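Local structure of peptidoglycan-recognition protein (Apis mellifera, 5XZ3) at residues P32-H37 and I103-I108; K22-L27 and W88-A93; G109-K114 and F157-Q162; H37-L42 and I70-L75. The protein probably binds bacterial peptidoglycan as a recognition receptor of honeybee innate immunity. One frame throughout, in Å; residues are numbered along the deposited sequence.

Contact 1: residues P32-H37 and I103-I108; sequences PYVIIH and ISIAFI
His37 N donates to Ile105 O at 2.9 Å, nearly straight at 176°, and Ile105 N to Ile35 O at 2.8 Å, joining two parallel strands at the centre of the mixed sheet. Ile35 N to Ile103 O (2.8 Å) and Phe107 N to His37 O (2.9 Å) continue the pattern, and a longer bond from Ile103 N to Tyr33 O (3.3 Å) starts it. On the face of Val34, Ile36, Ile103 and Ile105 the aliphatic side chains lie alongside one another. Val34 CG1, anti to the backbone N (chi1 172°), reaches Ile105 CD1 at 3.6 Å, while Val34 CG2 lies beside Ile103 CG1 at 3.9 Å. Ile36 CD1 lies beside Ile105 CB, and its CG2 meets Phe107 CE1 obliquely at 3.8 Å. An alanine at Val34 would probably open a gap where Ile105 CD1 and Ile103 CG1 lose their neighbours. The other face carries Ile35, His37, Ser104 and Ala106; there Ser104 CB sits at the edge of the His37 ring, whose nitrogens bond Ser154 and Thr95. Strand 141-145 flanks 32-37, with backbone bonds from Val34 to Arg142 and Ile144 and from Ile36 to Ile144; strand 74-76 borders 103-107 on its other edge, and helix 118-133 packs on Ile105 and Phe107.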
loop_
_atom_site.group_PDB
_atom_site.type_symbol
_atom_site.label_atom_id
_atom_site.label_comp_id
_atom_site.label_asym_id
_atom_site.label_seq_id
_atom_site.Cartn_x
_atom_site.Cartn_y
_atom_site.Cartn_z
ATOM N N PRO A 32 10.283 -3.494 -9.296
ATOM C CA PRO A 32 11.189 -4.356 -8.507
ATOM C C PRO A 32 10.932 -4.449 -7.004
ATOM O O PRO A 32 11.390 -5.420 -6.395
ATOM C CB PRO A 32 12.577 -3.758 -8.754
ATOM C CG PRO A 32 12.335 -2.350 -9.175
ATOM C CD PRO A 32 10.988 -2.316 -9.849
ATOM N N TYR A 33 10.237 -3.466 -6.420
ATOM C CA TYR A 33 10.027 -3.417 -4.958
ATOM C C TYR A 33 8.576 -3.201 -4.563
ATOM O O TYR A 33 7.836 -2.532 -5.264
ATOM C CB TYR A 33 10.860 -2.275 -4.332
ATOM C CG TYR A 33 12.341 -2.537 -4.367
ATOM C CD1 TYR A 33 12.942 -3.318 -3.380
ATOM C CD2 TYR A 33 13.148 -2.005 -5.383
ATOM C CE1 TYR A 33 14.311 -3.568 -3.404
ATOM C CE2 TYR A 33 14.513 -2.247 -5.413
ATOM C CZ TYR A 33 15.083 -3.037 -4.418
ATOM O OH TYR A 33 16.433 -3.306 -4.428
ATOM N N VAL A 34 8.192 -3.769 -3.417
ATOM C CA VAL A 34 6.959 -3.393 -2.720
ATOM C C VAL A 34 7.370 -2.862 -1.338
ATOM O O VAL A 34 8.131 -3.524 -0.626
ATOM C CB VAL A 34 6.005 -4.607 -2.558
ATOM C CG1 VAL A 34 4.815 -4.259 -1.658
ATOM C CG2 VAL A 34 5.482 -5.061 -3.923
ATOM N N ILE A 35 6.913 -1.664 -0.975
ATOM C CA ILE A 35 7.252 -1.098 0.348
ATOM C C ILE A 35 6.015 -1.191 1.263
ATOM O O ILE A 35 4.931 -0.703 0.922
ATOM C CB ILE A 35 7.728 0.380 0.279
ATOM C CG1 ILE A 35 8.610 0.682 -0.952
ATOM C CG2 ILE A 35 8.341 0.842 1.615
ATOM C CD1 ILE A 35 9.960 0.020 -1.052
ATOM N N ILE A 36 6.173 -1.795 2.435
ATOM C CA ILE A 36 5.047 -1.905 3.357
ATOM C C ILE A 36 5.141 -0.736 4.341
ATOM O O ILE A 36 6.184 -0.529 4.941
ATOM C CB ILE A 36 5.047 -3.257 4.123
ATOM C CG1 ILE A 36 5.017 -4.461 3.142
ATOM C CG2 ILE A 36 3.890 -3.323 5.145
ATOM C CD1 ILE A 36 3.835 -4.490 2.167
ATOM N N HIS A 37 4.044 0.011 4.471
ATOM C CA HIS A 37 3.946 1.124 5.412
ATOM C C HIS A 37 2.746 0.941 6.316
ATOM O O HIS A 37 1.861 0.116 6.035
ATOM C CB HIS A 37 3.795 2.459 4.666
ATOM C CG HIS A 37 5.080 2.995 4.093
ATOM N ND1 HIS A 37 6.057 3.584 4.872
ATOM C CD2 HIS A 37 5.525 3.065 2.817
ATOM C CE1 HIS A 37 7.044 4.001 4.098
ATOM N NE2 HIS A 37 6.747 3.698 2.845
ATOM N N ILE A 103 5.827 0.028 -5.531
ATOM C CA ILE A 103 4.520 0.456 -5.055
ATOM C C ILE A 103 4.592 0.409 -3.528
ATOM O O ILE A 103 5.464 -0.278 -2.966
ATOM C CB ILE A 103 3.375 -0.425 -5.592
ATOM C CG1 ILE A 103 3.637 -1.895 -5.306
ATOM C CG2 ILE A 103 3.136 -0.187 -7.104
ATOM C CD1 ILE A 103 2.385 -2.629 -4.890
ATOM N N SER A 104 3.702 1.138 -2.868
ATOM C CA SER A 104 3.567 1.007 -1.431
ATOM C C SER A 104 2.236 0.375 -1.063
ATOM O O SER A 104 1.225 0.564 -1.759
ATOM C CB SER A 104 3.755 2.348 -0.729
ATOM O OG SER A 104 2.838 3.332 -1.228
ATOM N N ILE A 105 2.245 -0.407 0.018
ATOM C CA ILE A 105 1.015 -0.972 0.560
ATOM C C ILE A 105 0.931 -0.428 1.985
ATOM O O ILE A 105 1.794 -0.731 2.822
ATOM C CB ILE A 105 1.009 -2.512 0.548
ATOM C CG1 ILE A 105 1.166 -3.048 -0.905
ATOM C CG2 ILE A 105 -0.266 -3.039 1.218
ATOM C CD1 ILE A 105 1.266 -4.564 -1.058
ATOM N N ALA A 106 -0.080 0.399 2.234
ATOM C CA ALA A 106 -0.179 1.073 3.512
ATOM C C ALA A 106 -1.324 0.476 4.307
ATOM O O ALA A 106 -2.488 0.567 3.914
ATOM C CB ALA A 106 -0.356 2.589 3.350
ATOM N N PHE A 107 -0.976 -0.113 5.447
ATOM C CA PHE A 107 -1.951 -0.635 6.398
ATOM C C PHE A 107 -2.488 0.553 7.197
ATOM O O PHE A 107 -1.716 1.296 7.796
ATOM C CB PHE A 107 -1.262 -1.617 7.359
ATOM C CG PHE A 107 -0.984 -2.976 6.767
ATOM C CD1 PHE A 107 -0.016 -3.150 5.762
ATOM C CD2 PHE A 107 -1.660 -4.102 7.256
ATOM C CE1 PHE A 107 0.244 -4.423 5.240
ATOM C CE2 PHE A 107 -1.407 -5.365 6.734
ATOM C CZ PHE A 107 -0.451 -5.525 5.729
ATOM N N ILE A 108 -3.803 0.730 7.187
ATOM C CA ILE A 108 -4.433 1.880 7.849
ATOM C C ILE A 108 -4.432 1.624 9.360
ATOM O O ILE A 108 -5.082 0.724 9.837
ATOM C CB ILE A 108 -5.852 2.156 7.290
ATOM C CG1 ILE A 108 -5.764 2.568 5.803
ATOM C CG2 ILE A 108 -6.569 3.245 8.098
ATOM C CD1 ILE A 108 -7.052 2.344 5.032
#

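Contact 2: residues K22-L27 and W88-A93; sequences KNINYL and WNHEGA
Tyr26 and His90 pair through a single, isolated beta bridge that ties the loop before strand 31-38 to the loop leading toward strand 102-107. Two backbone bonds fix it: Glu91 N to Asn25 O at 2.8 Å, nearly straight at 175°, and Leu27 N to Asn89 O at 3.0 Å, the donor lying above the carbonyl plane. The buried side belongs to Leu27. Its CD1 presses on Trp88 O at 3.4 Å and its CG rests against the peptide between His90 and Glu91; Ile103 of the central sheet backs both Leu27 and Trp88. Ile24, Asn25 and Tyr26 instead lie at the surface, with waters around them. Ile24 CG2, anti to the backbone N, still comes within 3.3 Å of His90 CD2, a CH-pi contact over one face of that ring, 3.6 Å from its centroid. Asn89 CB does the same over the Tyr26 ring at 4.2 Å, while the Tyr26 and His90 rings lie side by side with their planes 43° apart, neither stacked nor edge-to-face. At the Glu91 end a water donates to Glu91 OE1 and weakly to Tyr26 O. Another joins the two ring tips at their edges, 2.9 Å from Tyr26 OH and 3.1 Å from His90 NE2.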
loop_
_atom_site.group_PDB
_atom_site.type_symbol
_atom_site.label_atom_id
_atom_site.label_comp_id
_atom_site.label_asym_id
_atom_site.label_seq_id
_atom_site.Cartn_x
_atom_site.Cartn_y
_atom_site.Cartn_z
ATOM N N LYS A 22 -3.750 15.311 -9.683
ATOM C CA LYS A 22 -3.396 16.565 -10.366
ATOM C C LYS A 22 -2.329 16.348 -11.442
ATOM O O LYS A 22 -2.307 17.065 -12.440
ATOM C CB LYS A 22 -2.936 17.628 -9.360
ATOM C CG LYS A 22 -4.075 18.206 -8.513
ATOM C CD LYS A 22 -3.611 19.257 -7.504
ATOM C CE LYS A 22 -2.872 18.627 -6.335
ATOM N NZ LYS A 22 -2.312 19.582 -5.328
ATOM N N ASN A 23 -1.458 15.355 -11.235
ATOM C CA ASN A 23 -0.371 15.034 -12.176
ATOM C C ASN A 23 -0.050 13.548 -12.091
ATOM O O ASN A 23 -0.091 12.969 -11.009
ATOM C CB ASN A 23 0.893 15.840 -11.844
ATOM C CG ASN A 23 1.931 15.807 -12.965
ATOM O OD1 ASN A 23 1.594 15.825 -14.151
ATOM N ND2 ASN A 23 3.203 15.754 -12.585
ATOM N N ILE A 24 0.280 12.944 -13.223
ATOM C CA ILE A 24 0.627 11.527 -13.260
ATOM C C ILE A 24 1.970 11.358 -13.942
ATOM O O ILE A 24 2.220 11.958 -14.996
ATOM C CB ILE A 24 -0.463 10.687 -13.992
ATOM C CG1 ILE A 24 -1.807 10.769 -13.269
ATOM C CG2 ILE A 24 -0.050 9.223 -14.100
ATOM C CD1 ILE A 24 -3.013 10.571 -14.177
ATOM N N ASN A 25 2.849 10.578 -13.316
ATOM C CA ASN A 25 3.991 9.996 -14.019
ATOM C C ASN A 25 3.906 8.494 -13.863
ATOM O O ASN A 25 3.546 7.999 -12.794
ATOM C CB ASN A 25 5.322 10.516 -13.469
ATOM C CG ASN A 25 5.618 11.934 -13.920
ATOM O OD1 ASN A 25 6.021 12.173 -15.066
ATOM N ND2 ASN A 25 5.395 12.886 -13.028
ATOM N N TYR A 26 4.264 7.775 -14.920
ATOM C CA TYR A 26 4.114 6.328 -14.957
ATOM C C TYR A 26 5.344 5.584 -14.458
ATOM O O TYR A 26 6.477 5.899 -14.834
ATOM C CB TYR A 26 3.771 5.876 -16.384
ATOM C CG TYR A 26 2.320 5.570 -16.617
ATOM C CD1 TYR A 26 1.311 6.454 -16.216
ATOM C CD2 TYR A 26 1.950 4.374 -17.261
ATOM C CE1 TYR A 26 -0.030 6.155 -16.423
ATOM C CE2 TYR A 26 0.619 4.061 -17.475
ATOM C CZ TYR A 26 -0.364 4.952 -17.061
ATOM O OH TYR A 26 -1.670 4.615 -17.282
ATOM N N LEU A 27 5.104 4.591 -13.607
ATOM C CA LEU A 27 6.139 3.647 -13.176
ATOM C C LEU A 27 6.588 2.758 -14.307
ATOM O O LEU A 27 5.739 2.256 -15.053
ATOM C CB LEU A 27 5.595 2.727 -12.064
ATOM C CG LEU A 27 5.316 3.368 -10.704
ATOM C CD1 LEU A 27 4.475 2.461 -9.807
ATOM C CD2 LEU A 27 6.639 3.728 -10.030
ATOM N N TRP A 88 -1.349 0.753 -9.402
ATOM C CA TRP A 88 -0.194 0.009 -9.927
ATOM C C TRP A 88 0.688 0.865 -10.849
ATOM O O TRP A 88 1.887 0.621 -10.949
ATOM C CB TRP A 88 -0.657 -1.183 -10.773
ATOM C CG TRP A 88 -1.363 -2.303 -10.076
ATOM C CD1 TRP A 88 -2.657 -2.716 -10.282
ATOM C CD2 TRP A 88 -0.810 -3.193 -9.104
ATOM N NE1 TRP A 88 -2.943 -3.796 -9.486
ATOM C CE2 TRP A 88 -1.831 -4.111 -8.751
ATOM C CE3 TRP A 88 0.445 -3.292 -8.474
ATOM C CZ2 TRP A 88 -1.633 -5.124 -7.809
ATOM C CZ3 TRP A 88 0.644 -4.309 -7.537
ATOM C CH2 TRP A 88 -0.401 -5.203 -7.207
ATOM N N ASN A 89 0.082 1.831 -11.549
ATOM C CA ASN A 89 0.753 2.476 -12.677
ATOM C C ASN A 89 1.335 3.864 -12.437
ATOM O O ASN A 89 2.133 4.317 -13.250
ATOM C CB ASN A 89 -0.163 2.543 -13.894
ATOM C CG ASN A 89 -0.282 1.215 -14.583
ATOM O OD1 ASN A 89 0.649 0.753 -15.275
ATOM N ND2 ASN A 89 -1.397 0.568 -14.376
ATOM N N HIS A 90 0.939 4.526 -11.352
ATOM C CA HIS A 90 1.321 5.924 -11.129
ATOM C C HIS A 90 2.349 6.038 -10.022
ATOM O O HIS A 90 2.179 5.425 -8.971
ATOM C CB HIS A 90 0.109 6.775 -10.746
ATOM C CG HIS A 90 -1.013 6.731 -11.728
ATOM N ND1 HIS A 90 -2.270 7.203 -11.421
ATOM C CD2 HIS A 90 -1.094 6.241 -12.991
ATOM C CE1 HIS A 90 -3.070 7.031 -12.458
ATOM N NE2 HIS A 90 -2.378 6.458 -13.426
ATOM N N GLU A 91 3.409 6.816 -10.250
ATOM C CA GLU A 91 4.441 7.044 -9.233
ATOM C C GLU A 91 3.815 7.703 -7.993
ATOM O O GLU A 91 3.121 8.715 -8.104
ATOM C CB GLU A 91 5.568 7.906 -9.822
ATOM C CG GLU A 91 6.678 8.272 -8.852
ATOM C CD GLU A 91 7.625 9.332 -9.382
ATOM O OE1 GLU A 91 7.841 9.396 -10.626
ATOM O OE2 GLU A 91 8.176 10.084 -8.537
ATOM N N GLY A 92 4.066 7.110 -6.824
ATOM C CA GLY A 92 3.549 7.608 -5.551
ATOM C C GLY A 92 4.476 8.594 -4.856
ATOM O O GLY A 92 5.410 9.116 -5.467
ATOM N N ALA A 93 4.183 8.864 -3.583
ATOM C CA ALA A 93 4.991 9.760 -2.735
ATOM C C ALA A 93 4.922 9.175 -1.334
ATOM O O ALA A 93 4.128 9.610 -0.486
ATOM C CB ALA A 93 4.436 11.183 -2.768
HETATM O O HOH W 1 2.160 9.882 -10.352
HETATM O O HOH W 2 7.803 7.188 -12.251
HETATM O O HOH W 3 -3.740 6.330 -16.172
HETATM O O HOH W 4 3.115 2.433 -15.092
#

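Contact 3: residues G109-K114 and F157-Q162; sequences GNFQNK and FELYKQ
Phe111 O faces the first turn of helix 157-163 and accepts two weak bonds there, from Glu158 N at 3.1 Å and from Leu159 N at 3.3 Å. The loop that presents this carbonyl begins with an Asx turn, in which Asn110 OD1 takes the N-H of Gln112. Glu158 carries much of the side-chain contact. Its CB sits 3.4 Å from Lys114 O and about as far from Phe111 O, so two loop carbonyl oxygens touch it. CG comes next, 3.5 Å from Gln112 O and close also to Lys114 N. The chain then bends (chi2 -52°), which carries the carboxylate back along the helix rather than on into the loop. At the tip, OE1 forms a salt bridge with Lys161 NZ at 2.8 Å and also accepts from a water, 2.7 Å away, that donates its other proton to Gln112 O. Beneath these polar groups, Phe111 CB meets Leu159 CB, and helix 118-133 covers both residues through Met120 and Leu121. On the loop's far end Lys114 NZ bonds Asn110 O and makes a salt bridge to Glu43. Back on the helix, Lys161 CE lies 3.7 Å above the plane of the Phe157 ring, over its centre.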
loop_
_atom_site.group_PDB
_atom_site.type_symbol
_atom_site.label_atom_id
_atom_site.label_comp_id
_atom_site.label_asym_id
_atom_site.label_seq_id
_atom_site.Cartn_x
_atom_site.Cartn_y
_atom_site.Cartn_z
ATOM N N GLY A 109 -3.645 2.407 10.081
ATOM C CA GLY A 109 -3.573 2.289 11.521
ATOM C C GLY A 109 -2.169 2.522 11.986
ATOM O O GLY A 109 -1.315 2.985 11.214
ATOM N N ASN A 110 -1.940 2.208 13.259
ATOM C CA ASN A 110 -0.621 2.289 13.859
ATOM C C ASN A 110 -0.306 0.898 14.358
ATOM O O ASN A 110 -0.951 0.407 15.293
ATOM C CB ASN A 110 -0.638 3.294 15.025
ATOM C CG ASN A 110 0.722 3.489 15.669
ATOM O OD1 ASN A 110 1.606 2.625 15.613
ATOM N ND2 ASN A 110 0.889 4.638 16.316
ATOM N N PHE A 111 0.691 0.271 13.734
ATOM C CA PHE A 111 1.073 -1.111 14.062
ATOM C C PHE A 111 2.452 -1.251 14.738
ATOM O O PHE A 111 3.092 -2.303 14.674
ATOM C CB PHE A 111 0.831 -2.048 12.845
ATOM C CG PHE A 111 -0.588 -1.977 12.334
ATOM C CD1 PHE A 111 -1.617 -2.719 12.960
ATOM C CD2 PHE A 111 -0.928 -1.104 11.289
ATOM C CE1 PHE A 111 -2.940 -2.616 12.528
ATOM C CE2 PHE A 111 -2.255 -0.993 10.860
ATOM C CZ PHE A 111 -3.258 -1.750 11.471
ATOM N N GLN A 112 2.870 -0.187 15.437
ATOM C CA GLN A 112 4.089 -0.222 16.256
ATOM C C GLN A 112 3.956 -1.157 17.448
ATOM O O GLN A 112 4.878 -1.937 17.743
ATOM C CB GLN A 112 4.479 1.190 16.738
ATOM C CG GLN A 112 5.693 1.262 17.679
ATOM C CD GLN A 112 7.015 0.738 17.097
ATOM O OE1 GLN A 112 7.953 0.466 17.847
ATOM N NE2 GLN A 112 7.097 0.600 15.779
ATOM N N ASN A 113 2.801 -1.078 18.114
ATOM C CA ASN A 113 2.567 -1.814 19.358
ATOM C C ASN A 113 1.433 -2.838 19.309
ATOM O O ASN A 113 1.044 -3.397 20.354
ATOM C CB ASN A 113 2.336 -0.826 20.515
ATOM C CG ASN A 113 3.546 0.041 20.783
ATOM O OD1 ASN A 113 4.667 -0.455 20.939
ATOM N ND2 ASN A 113 3.330 1.345 20.823
ATOM N N LYS A 114 0.895 -3.072 18.112
ATOM C CA LYS A 114 -0.098 -4.123 17.919
ATOM C C LYS A 114 -0.039 -4.694 16.522
ATOM O O LYS A 114 0.303 -3.994 15.570
ATOM C CB LYS A 114 -1.521 -3.652 18.259
ATOM C CG LYS A 114 -2.071 -2.583 17.354
ATOM C CD LYS A 114 -3.550 -2.388 17.597
ATOM C CE LYS A 114 -3.912 -0.990 17.170
ATOM N NZ LYS A 114 -3.528 -0.851 15.734
ATOM N N PHE A 157 6.727 -1.953 14.382
ATOM C CA PHE A 157 7.485 -3.155 14.755
ATOM C C PHE A 157 6.637 -4.433 14.704
ATOM O O PHE A 157 7.098 -5.465 14.223
ATOM C CB PHE A 157 8.095 -2.954 16.153
ATOM C CG PHE A 157 9.001 -4.068 16.602
ATOM C CD1 PHE A 157 9.944 -4.642 15.728
ATOM C CD2 PHE A 157 8.929 -4.535 17.905
ATOM C CE1 PHE A 157 10.785 -5.656 16.171
ATOM C CE2 PHE A 157 9.763 -5.565 18.349
ATOM C CZ PHE A 157 10.689 -6.126 17.486
ATOM N N GLU A 158 5.404 -4.357 15.195
ATOM C CA GLU A 158 4.566 -5.548 15.286
ATOM C C GLU A 158 4.206 -6.042 13.885
ATOM O O GLU A 158 4.384 -7.229 13.583
ATOM C CB GLU A 158 3.329 -5.325 16.175
ATOM C CG GLU A 158 3.642 -5.200 17.673
ATOM C CD GLU A 158 4.494 -6.375 18.177
ATOM O OE1 GLU A 158 5.583 -6.102 18.737
ATOM O OE2 GLU A 158 4.110 -7.572 17.965
ATOM N N LEU A 159 3.748 -5.121 13.033
ATOM C CA LEU A 159 3.445 -5.453 11.628
ATOM C C LEU A 159 4.678 -5.893 10.848
ATOM O O LEU A 159 4.604 -6.799 10.009
ATOM C CB LEU A 159 2.754 -4.282 10.915
ATOM C CG LEU A 159 2.592 -4.356 9.381
ATOM C CD1 LEU A 159 1.867 -5.644 8.968
ATOM C CD2 LEU A 159 1.844 -3.132 8.881
ATOM N N TYR A 160 5.793 -5.218 11.087
ATOM C CA TYR A 160 7.067 -5.625 10.487
ATOM C C TYR A 160 7.423 -7.087 10.720
ATOM O O TYR A 160 7.778 -7.806 9.771
ATOM C CB TYR A 160 8.190 -4.713 10.942
ATOM C CG TYR A 160 9.485 -4.960 10.230
ATOM C CD1 TYR A 160 9.639 -4.595 8.888
ATOM C CD2 TYR A 160 10.563 -5.576 10.884
ATOM C CE1 TYR A 160 10.821 -4.839 8.214
ATOM C CE2 TYR A 160 11.773 -5.820 10.211
ATOM C CZ TYR A 160 11.883 -5.435 8.880
ATOM O OH TYR A 160 13.061 -5.629 8.212
ATOM N N LYS A 161 7.331 -7.544 11.967
ATOM C CA LYS A 161 7.591 -8.950 12.271
ATOM C C LYS A 161 6.632 -9.873 11.527
ATOM O O LYS A 161 7.014 -10.963 11.137
ATOM C CB LYS A 161 7.520 -9.205 13.787
ATOM C CG LYS A 161 8.747 -8.689 14.536
ATOM C CD LYS A 161 8.572 -8.792 16.045
ATOM C CE LYS A 161 7.455 -7.903 16.586
ATOM N NZ LYS A 161 7.315 -8.156 18.057
ATOM N N GLN A 162 5.406 -9.409 11.289
ATOM C CA GLN A 162 4.419 -10.198 10.545
ATOM C C GLN A 162 4.781 -10.345 9.085
ATOM O O GLN A 162 4.636 -11.438 8.532
ATOM C CB GLN A 162 3.035 -9.573 10.645
ATOM C CG GLN A 162 2.446 -9.705 12.026
ATOM C CD GLN A 162 1.062 -9.120 12.096
ATOM O OE1 GLN A 162 0.078 -9.846 12.131
ATOM N NE2 GLN A 162 0.980 -7.822 12.107
HETATM O O HOH W 5 6.050 -3.633 19.686
#

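Contact 4: residues H37-L42 and I70-L75; sequences HHTVSL and IGYSFL
The Tyr72 ring reaches across to the turn after strand 31-38, touching Thr39 on one flank and His37 on the other. Tyr72 CE2 meets Thr39 CG2 at 3.9 Å and Tyr72 CE1 approaches His37 CB at 4.2 Å, both obliquely to the ring plane. Two waters lie in that plane at its hydroxyl edge. One, 2.6 Å from Tyr72 OH, donates to Thr39 O; the other, 2.8 Å from Tyr72 OH, donates to His38 O. The His38 ring turns elsewhere: Val40 CG2 covers one face, and ND1 accepts from Phe111 N. Thr39 CG2, anti to its carbonyl carbon, also touches Leu75 CD2 at 4.1 Å, the two side chains crossing at about a right angle. Thr39 OG1 bonds Gly109 N and, at 2.6 Å, Ser41 OG, where either could donate. A phenylalanine in place of Tyr72 would probably leave both waters without their shared hydroxyl and break the link to the His38 and Thr39 carbonyls. Thin apolar packing and a water-mediated polar edge thus join the segments. In catalytic relatives two histidines and a cysteine hold zinc near such a tyrosine; Ser154 probably replaces that cysteine, consistent with a receptor that binds peptidoglycan without cleaving it.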
loop_
_atom_site.group_PDB
_atom_site.type_symbol
_atom_site.label_atom_id
_atom_site.label_comp_id
_atom_site.label_asym_id
_atom_site.label_seq_id
_atom_site.Cartn_x
_atom_site.Cartn_y
_atom_site.Cartn_z
ATOM N N HIS A 37 4.044 0.011 4.471
ATOM C CA HIS A 37 3.946 1.124 5.412
ATOM C C HIS A 37 2.746 0.941 6.316
ATOM O O HIS A 37 1.861 0.116 6.035
ATOM C CB HIS A 37 3.795 2.459 4.666
ATOM C CG HIS A 37 5.080 2.995 4.093
ATOM N ND1 HIS A 37 6.057 3.584 4.872
ATOM C CD2 HIS A 37 5.525 3.065 2.817
ATOM C CE1 HIS A 37 7.044 4.001 4.098
ATOM N NE2 HIS A 37 6.747 3.698 2.845
ATOM N N HIS A 38 2.728 1.701 7.413
ATOM C CA HIS A 38 1.473 1.962 8.138
ATOM C C HIS A 38 1.154 3.453 7.995
ATOM O O HIS A 38 2.058 4.242 7.710
ATOM C CB HIS A 38 1.485 1.436 9.591
ATOM C CG HIS A 38 2.439 2.138 10.525
ATOM N ND1 HIS A 38 2.380 1.960 11.892
ATOM C CD2 HIS A 38 3.457 3.012 10.305
ATOM C CE1 HIS A 38 3.329 2.680 12.472
ATOM N NE2 HIS A 38 3.998 3.328 11.531
ATOM N N THR A 39 -0.120 3.827 8.129
ATOM C CA THR A 39 -0.517 5.212 7.853
ATOM C C THR A 39 -0.431 6.113 9.081
ATOM O O THR A 39 -0.485 7.337 8.945
ATOM C CB THR A 39 -1.951 5.312 7.286
ATOM O OG1 THR A 39 -2.881 4.809 8.255
ATOM C CG2 THR A 39 -2.092 4.515 5.977
ATOM N N VAL A 40 -0.309 5.506 10.266
ATOM C CA VAL A 40 -0.345 6.215 11.562
ATOM C C VAL A 40 -1.612 7.101 11.636
ATOM O O VAL A 40 -1.614 8.184 12.212
ATOM C CB VAL A 40 0.941 7.047 11.844
ATOM C CG1 VAL A 40 1.102 7.319 13.340
ATOM C CG2 VAL A 40 2.188 6.351 11.319
ATOM N N SER A 41 -2.678 6.642 10.998
ATOM C CA SER A 41 -3.920 7.393 10.956
ATOM C C SER A 41 -4.954 6.565 11.686
ATOM O O SER A 41 -4.672 5.427 12.085
ATOM C CB SER A 41 -4.324 7.693 9.502
ATOM O OG SER A 41 -4.737 6.512 8.812
ATOM N N LEU A 42 -6.141 7.140 11.885
ATOM C CA LEU A 42 -7.220 6.432 12.543
ATOM C C LEU A 42 -7.570 5.158 11.790
ATOM O O LEU A 42 -7.700 5.167 10.569
ATOM C CB LEU A 42 -8.457 7.332 12.710
ATOM C CG LEU A 42 -8.636 8.036 14.060
ATOM C CD1 LEU A 42 -9.749 9.069 13.972
ATOM C CD2 LEU A 42 -8.912 7.062 15.197
ATOM N N ILE A 70 -2.847 11.240 -3.662
ATOM C CA ILE A 70 -2.639 10.450 -2.438
ATOM C C ILE A 70 -1.311 9.699 -2.631
ATOM O O ILE A 70 -1.011 9.205 -3.745
ATOM C CB ILE A 70 -3.821 9.506 -2.101
ATOM C CG1 ILE A 70 -3.596 8.841 -0.717
ATOM C CG2 ILE A 70 -4.091 8.528 -3.256
ATOM C CD1 ILE A 70 -4.813 8.235 -0.039
ATOM N N GLY A 71 -0.493 9.687 -1.584
ATOM C CA GLY A 71 0.897 9.236 -1.693
ATOM C C GLY A 71 1.087 7.730 -1.770
ATOM O O GLY A 71 2.130 7.258 -2.253
ATOM N N TYR A 72 0.092 6.974 -1.294
ATOM C CA TYR A 72 0.210 5.508 -1.210
ATOM C C TYR A 72 -0.369 4.791 -2.425
ATOM O O TYR A 72 -1.404 5.205 -2.944
ATOM C CB TYR A 72 -0.486 4.996 0.051
ATOM C CG TYR A 72 0.042 5.560 1.348
ATOM C CD1 TYR A 72 1.352 5.290 1.770
ATOM C CD2 TYR A 72 -0.778 6.337 2.183
ATOM C CE1 TYR A 72 1.829 5.761 2.982
ATOM C CE2 TYR A 72 -0.303 6.828 3.408
ATOM C CZ TYR A 72 1.002 6.541 3.787
ATOM O OH TYR A 72 1.493 7.007 4.993
ATOM N N SER A 73 0.281 3.709 -2.872
ATOM C CA SER A 73 -0.207 2.982 -4.063
ATOM C C SER A 73 -1.501 2.243 -3.781
ATOM O O SER A 73 -2.474 2.370 -4.547
ATOM C CB SER A 73 0.854 2.026 -4.625
ATOM O OG SER A 73 2.088 2.702 -4.665
ATOM N N PHE A 74 -1.507 1.504 -2.669
ATOM C CA PHE A 74 -2.684 0.805 -2.163
ATOM C C PHE A 74 -2.790 0.945 -0.656
ATOM O O PHE A 74 -1.776 1.083 0.038
ATOM C CB PHE A 74 -2.629 -0.674 -2.535
ATOM C CG PHE A 74 -2.658 -0.929 -4.008
ATOM C CD1 PHE A 74 -3.881 -0.976 -4.698
ATOM C CD2 PHE A 74 -1.468 -1.081 -4.727
ATOM C CE1 PHE A 74 -3.922 -1.189 -6.086
ATOM C CE2 PHE A 74 -1.508 -1.292 -6.107
ATOM C CZ PHE A 74 -2.735 -1.359 -6.777
ATOM N N LEU A 75 -4.015 0.879 -0.146
ATOM C CA LEU A 75 -4.235 0.949 1.307
ATOM C C LEU A 75 -5.033 -0.282 1.732
ATOM O O LEU A 75 -5.844 -0.793 0.966
ATOM C CB LEU A 75 -4.936 2.253 1.714
ATOM C CG LEU A 75 -4.138 3.529 1.385
ATOM C CD1 LEU A 75 -4.614 4.083 0.045
ATOM C CD2 LEU A 75 -4.298 4.578 2.473
HETATM O O HOH W 6 3.975 6.139 5.854
HETATM O O HOH W 7 -0.203 8.407 6.453
#

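How the contacts relate
From the N terminus, 22-27 opens contact 2, and strand 31-38 then opens contact 1 and, at its end, contact 4. Contact 4 closes first, at 70-75 beyond helix 47-64, so it nests inside the loops of both others. Contact 2 closes next at 88-93, and contact 1 only at 103-108, so these two cross. Contact 3 follows in series, closing the excursion through helix 118-133 and strand 141-145. Contacts 1 and 4 share His37 and one sheet. Trp88 and Leu27 of contact 2 pack on Ile103, while Leu159 of contact 3 packs on Phe107. Contacts 2 and 3, about 27 Å apart between centres, lie on opposite sides of the chain's centre.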